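Local coordinates for envelope glycoprotein (Thogoto virus, PDB 5XEA), which probably attaches the virus to its host-cell receptor and later drives fusion of the viral envelope with the host membrane, at residues 301-304 against 305-308; 433-436 against 437-440. All coordinates share one frame; numbering follows the deposited sequence.

Contact 1: 301-304 against 305-308; sequences ASFA and ELDS
F303 and L306 meet on one flank of helix 282-327, the long central helix that packs against its copies in the other two subunits as a trimeric coiled-coil core, consistent with the class III architecture of the gp64 family. The leucine runs at a slant past the phenylalanine, with CD1 of L306 4.1 Å from CD1 of F303. In both residues CG stands beside the backbone N and opposite the carbonyl carbon (chi1 -84° in F303). The base of the leucine rests on backbone oxygens of the preceding turn: its CB lies 3.4 Å from O of F303, and its CG is just as near O of S302. Both residues also take part in the trimer interface, where L306 meets L306 of the third subunit and F303 packs on W404 of that same subunit.

The polar side chains lead elsewhere. E305 sends CG opposite its backbone N (chi1 169°) and bends at the next bond; its OE2 forms a salt bridge with R309 one turn on and also accepts a hydrogen bond from N of S401 of the second subunit. D307 turns its carboxylate to the neighbours: OD1 pairs with R309 of the second subunit, and OD2 is hydrogen-bonded to the hydroxyl of Y405 of the third. The carboxylate is thus held between two other subunits, and the arginine would probably stabilise its ionised form.

Beneath these side chains the backbone runs as regular alpha-helix, four i to i+4 bonds linking the two quartets. The straightest joins N of D307 to O of F303, at 2.9 Å with an N-H...O angle of 167°.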
ATOM      1  N   ALA B 301     -18.866  19.524   1.071  1.00 44.58           N
ATOM      2  CA  ALA B 301     -19.232  20.895   0.740  1.00 41.13           C
ATOM      3  C   ALA B 301     -20.257  20.942  -0.392  1.00 49.15           C
ATOM      4  O   ALA B 301     -21.178  21.770  -0.379  1.00 48.45           O
ATOM      5  CB  ALA B 301     -17.987  21.686   0.352  1.00 41.59           C
ATOM      6  N   SER B 302     -20.095  20.067  -1.385  1.00 44.08           N
ATOM      7  CA  SER B 302     -20.989  20.052  -2.525  1.00 46.04           C
ATOM      8  C   SER B 302     -22.365  19.532  -2.133  1.00 44.85           C
ATOM      9  O   SER B 302     -23.387  20.054  -2.602  1.00 41.21           O
ATOM     10  CB  SER B 302     -20.379  19.214  -3.643  1.00 38.16           C
ATOM     11  OG  SER B 302     -19.533  20.017  -4.459  1.00 46.15           O
ATOM     12  N   PHE B 303     -22.415  18.516  -1.268  1.00 38.86           N
ATOM     13  CA  PHE B 303     -23.696  18.090  -0.718  1.00 45.86           C
ATOM     14  C   PHE B 303     -24.386  19.224   0.036  1.00 45.56           C
ATOM     15  O   PHE B 303     -25.605  19.385  -0.068  1.00 47.18           O
ATOM     16  CB  PHE B 303     -23.519  16.877   0.186  1.00 40.11           C
ATOM     17  CG  PHE B 303     -23.501  15.590  -0.561  1.00 44.79           C
ATOM     18  CD1 PHE B 303     -23.141  15.569  -1.892  1.00 50.82           C
ATOM     19  CD2 PHE B 303     -23.852  14.404   0.054  1.00 47.19           C
ATOM     20  CE1 PHE B 303     -23.132  14.387  -2.611  1.00 55.75           C
ATOM     21  CE2 PHE B 303     -23.841  13.207  -0.658  1.00 51.41           C
ATOM     22  CZ  PHE B 303     -23.486  13.205  -1.998  1.00 48.11           C
ATOM     23  N   ALA B 304     -23.623  20.027   0.780  1.00 42.70           N
ATOM     24  CA  ALA B 304     -24.209  21.178   1.462  1.00 40.85           C
ATOM     25  C   ALA B 304     -24.822  22.165   0.471  1.00 45.64           C
ATOM     26  O   ALA B 304     -25.859  22.769   0.761  1.00 43.85           O
ATOM     27  CB  ALA B 304     -23.167  21.878   2.330  1.00 41.97           C
ATOM     28  N   GLU B 305     -24.201  22.348  -0.701  1.00 42.33           N
ATOM     29  CA  GLU B 305     -24.796  23.242  -1.694  1.00 44.59           C
ATOM     30  C   GLU B 305     -26.066  22.632  -2.282  1.00 41.93           C
ATOM     31  O   GLU B 305     -27.040  23.348  -2.543  1.00 48.01           O
ATOM     32  CB  GLU B 305     -23.778  23.582  -2.796  1.00 39.03           C
ATOM     33  CG  GLU B 305     -24.345  24.306  -4.043  1.00 48.30           C
ATOM     34  CD  GLU B 305     -25.003  25.660  -3.736  1.00 56.56           C
ATOM     35  OE1 GLU B 305     -24.656  26.281  -2.707  1.00 52.73           O
ATOM     36  OE2 GLU B 305     -25.880  26.106  -4.516  1.00 47.46           O
ATOM     37  N   LEU B 306     -26.077  21.309  -2.482  1.00 42.44           N
ATOM     38  CA  LEU B 306     -27.273  20.632  -2.976  1.00 47.47           C
ATOM     39  C   LEU B 306     -28.447  20.797  -2.017  1.00 47.47           C
ATOM     40  O   LEU B 306     -29.571  21.096  -2.446  1.00 41.65           O
ATOM     41  CB  LEU B 306     -26.985  19.148  -3.212  1.00 40.82           C
ATOM     42  CG  LEU B 306     -26.021  18.888  -4.366  1.00 45.31           C
ATOM     43  CD1 LEU B 306     -25.752  17.391  -4.540  1.00 47.03           C
ATOM     44  CD2 LEU B 306     -26.565  19.507  -5.653  1.00 42.33           C
ATOM     45  N   ASP B 307     -28.211  20.588  -0.715  1.00 40.37           N
ATOM     46  CA  ASP B 307     -29.272  20.768   0.275  1.00 39.65           C
ATOM     47  C   ASP B 307     -29.732  22.218   0.316  1.00 47.82           C
ATOM     48  O   ASP B 307     -30.927  22.500   0.469  1.00 48.98           O
ATOM     49  CB  ASP B 307     -28.796  20.326   1.660  1.00 41.08           C
ATOM     50  CG  ASP B 307     -29.451  19.035   2.141  1.00 50.54           C
ATOM     51  OD1 ASP B 307     -30.511  18.631   1.611  1.00 42.47           O
ATOM     52  OD2 ASP B 307     -28.899  18.420   3.086  1.00 55.58           O
ATOM     53  N   SER B 308     -28.794  23.157   0.161  1.00 44.21           N
ATOM     54  CA  SER B 308     -29.165  24.563   0.060  1.00 39.80           C
ATOM     55  C   SER B 308     -30.096  24.810  -1.126  1.00 37.89           C
ATOM     56  O   SER B 308     -31.031  25.616  -1.035  1.00 41.56           O
ATOM     57  CB  SER B 308     -27.907  25.417  -0.066  1.00 38.89           C
ATOM     58  OG  SER B 308     -28.230  26.789  -0.067  1.00 49.02           O
TER

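Contact 2: 433-436 against 437-440; sequences LIQT and MMYT
L433 and M437 touch along the last turn of helix 421-437, just before the chain leaves it. Their side chains lie alongside one another and point the same way, with CD1 of L433 3.6 Å from CG of M437. The leucine, whose CG is opposite its backbone N (chi1 -177°), lays that methyl against the base of the methionine; both residues also rest on L70 of strand 65-72.

A second parallel pair mixes polar and apolar groups. Q435 bends at its second torsion (chi2 -57°), while M438 extends and bends only at its last, which places CE 3.6 Å from NE2 of Q435, at a slant to the amide plane. This is a van der Waals contact of a methyl with an amide.

Among the backbone bonds, N of M437 donates to O of L433 at 2.9 Å, an ordinary helical bond. The following one is different: N of M438 reaches O of Q435 weakly, at 3.4 Å, an i to i+3 link. Beyond it Y439 has extended backbone angles, and its ring meets W50 of the third subunit edge-to-face.

The chemistry implies a helix end held by two kinds of force together: apolar contacts across subunits, such as M438 on M437 of the third, and hydrogen bonds, from O of M437 to R124 and from OG1 of T436 to O of A432.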
ATOM      1  N   LEU B 433      21.775 -22.095   3.622  1.00 33.96           N
ATOM      2  CA  LEU B 433      23.138 -22.467   3.249  1.00 32.16           C
ATOM      3  C   LEU B 433      24.156 -21.673   4.059  1.00 32.85           C
ATOM      4  O   LEU B 433      25.185 -22.213   4.484  1.00 31.31           O
ATOM      5  CB  LEU B 433      23.359 -22.266   1.740  1.00 32.76           C
ATOM      6  CG  LEU B 433      24.763 -22.692   1.235  1.00 35.25           C
ATOM      7  CD1 LEU B 433      25.054 -24.166   1.510  1.00 35.11           C
ATOM      8  CD2 LEU B 433      24.975 -22.350  -0.236  1.00 35.65           C
ATOM      9  N   ILE B 434      23.874 -20.391   4.291  1.00 32.78           N
ATOM     10  CA  ILE B 434      24.768 -19.534   5.077  1.00 34.38           C
ATOM     11  C   ILE B 434      24.872 -20.047   6.505  1.00 30.56           C
ATOM     12  O   ILE B 434      25.952 -20.038   7.111  1.00 33.02           O
ATOM     13  CB  ILE B 434      24.262 -18.068   5.036  1.00 33.18           C
ATOM     14  CG1 ILE B 434      24.441 -17.464   3.629  1.00 28.25           C
ATOM     15  CG2 ILE B 434      25.004 -17.217   6.103  1.00 30.91           C
ATOM     16  CD1 ILE B 434      23.631 -16.113   3.391  1.00 30.80           C
ATOM     17  N   GLN B 435      23.749 -20.490   7.077  1.00 31.14           N
ATOM     18  CA  GLN B 435      23.786 -21.007   8.440  1.00 31.80           C
ATOM     19  C   GLN B 435      24.618 -22.286   8.524  1.00 32.28           C
ATOM     20  O   GLN B 435      25.432 -22.441   9.440  1.00 33.09           O
ATOM     21  CB  GLN B 435      22.367 -21.238   8.959  1.00 35.24           C
ATOM     22  CG  GLN B 435      21.531 -19.915   9.215  1.00 35.37           C
ATOM     23  CD  GLN B 435      22.254 -18.964  10.196  1.00 45.24           C
ATOM     24  OE1 GLN B 435      22.546 -19.334  11.346  1.00 37.40           O
ATOM     25  NE2 GLN B 435      22.574 -17.759   9.732  1.00 36.59           N
ATOM     26  N   THR B 436      24.451 -23.201   7.560  1.00 33.25           N
ATOM     27  CA  THR B 436      25.151 -24.476   7.626  1.00 35.81           C
ATOM     28  C   THR B 436      26.640 -24.318   7.351  1.00 32.35           C
ATOM     29  O   THR B 436      27.461 -25.062   7.906  1.00 35.09           O
ATOM     30  CB  THR B 436      24.575 -25.468   6.627  1.00 38.42           C
ATOM     31  OG1 THR B 436      23.150 -25.337   6.570  1.00 63.63           O
ATOM     32  CG2 THR B 436      24.908 -26.840   7.118  1.00 41.14           C
ATOM     33  N   MET B 437      26.999 -23.398   6.455  1.00 34.64           N
ATOM     34  CA  MET B 437      28.380 -23.177   6.065  1.00 34.53           C
ATOM     35  C   MET B 437      29.141 -22.303   7.053  1.00 38.86           C
ATOM     36  O   MET B 437      30.352 -22.133   6.895  1.00 38.61           O
ATOM     37  CB  MET B 437      28.419 -22.557   4.668  1.00 30.57           C
ATOM     38  CG  MET B 437      27.912 -23.512   3.566  1.00 31.11           C
ATOM     39  SD  MET B 437      29.100 -24.869   3.307  1.00 36.92           S
ATOM     40  CE  MET B 437      30.460 -23.956   2.581  1.00 32.33           C
ATOM     41  N   MET B 438      28.462 -21.775   8.075  1.00 34.10           N
ATOM     42  CA  MET B 438      29.051 -20.736   8.920  1.00 35.46           C
ATOM     43  C   MET B 438      30.371 -21.189   9.563  1.00 38.15           C
ATOM     44  O   MET B 438      31.311 -20.395   9.696  1.00 42.59           O
ATOM     45  CB  MET B 438      28.059 -20.334   9.998  1.00 33.61           C
ATOM     46  CG  MET B 438      28.504 -19.130  10.754  1.00 39.87           C
ATOM     47  SD  MET B 438      27.192 -18.609  11.848  1.00 48.67           S
ATOM     48  CE  MET B 438      26.074 -17.832  10.663  1.00 33.17           C
ATOM     49  N   TYR B 439      30.466 -22.450   9.964  1.00 37.65           N
ATOM     50  CA  TYR B 439      31.760 -22.985  10.390  1.00 40.56           C
ATOM     51  C   TYR B 439      31.826 -24.467  10.042  1.00 47.25           C
ATOM     52  O   TYR B 439      30.802 -25.135   9.865  1.00 39.98           O
ATOM     53  CB  TYR B 439      32.019 -22.758  11.895  1.00 44.38           C
ATOM     54  CG  TYR B 439      30.892 -23.239  12.792  1.00 47.39           C
ATOM     55  CD1 TYR B 439      30.911 -24.520  13.321  1.00 41.17           C
ATOM     56  CD2 TYR B 439      29.810 -22.418  13.096  1.00 43.94           C
ATOM     57  CE1 TYR B 439      29.892 -24.984  14.125  1.00 45.33           C
ATOM     58  CE2 TYR B 439      28.759 -22.877  13.917  1.00 45.41           C
ATOM     59  CZ  TYR B 439      28.817 -24.156  14.430  1.00 49.92           C
ATOM     60  OH  TYR B 439      27.817 -24.654  15.236  1.00 47.36           O
ATOM     61  N   THR B 440      33.053 -24.968   9.921  1.00 40.93           N
ATOM     62  CA  THR B 440      33.259 -26.373   9.635  1.00 43.25           C
ATOM     63  C   THR B 440      33.028 -27.208  10.896  1.00 45.65           C
ATOM     64  O   THR B 440      33.309 -26.783  12.022  1.00 43.98           O
ATOM     65  CB  THR B 440      34.668 -26.587   9.077  1.00 52.90           C
ATOM     66  OG1 THR B 440      34.759 -27.894   8.506  1.00 68.17           O
ATOM     67  CG2 THR B 440      35.722 -26.451  10.191  1.00 50.77           C
TER

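In the fold
The two contacts illustrate one principle, local i to i+3 and i to i+4 side-chain pairs set where a helix also meets other subunits, at two distant levels of an elongated trimer. Contact 1 lies within helix 282-327, whereas contact 2 comes later in the chain, at the end of helix 421-437. Their centres are 69 Å apart, on opposite sides of the chain's centre, and their nearest atoms remain about 56 Å apart. Both touch the third subunit. No ligand pocket links them; a bound N-acetylglucosamine lies about 13 Å from the side chain of D307, too far to touch it.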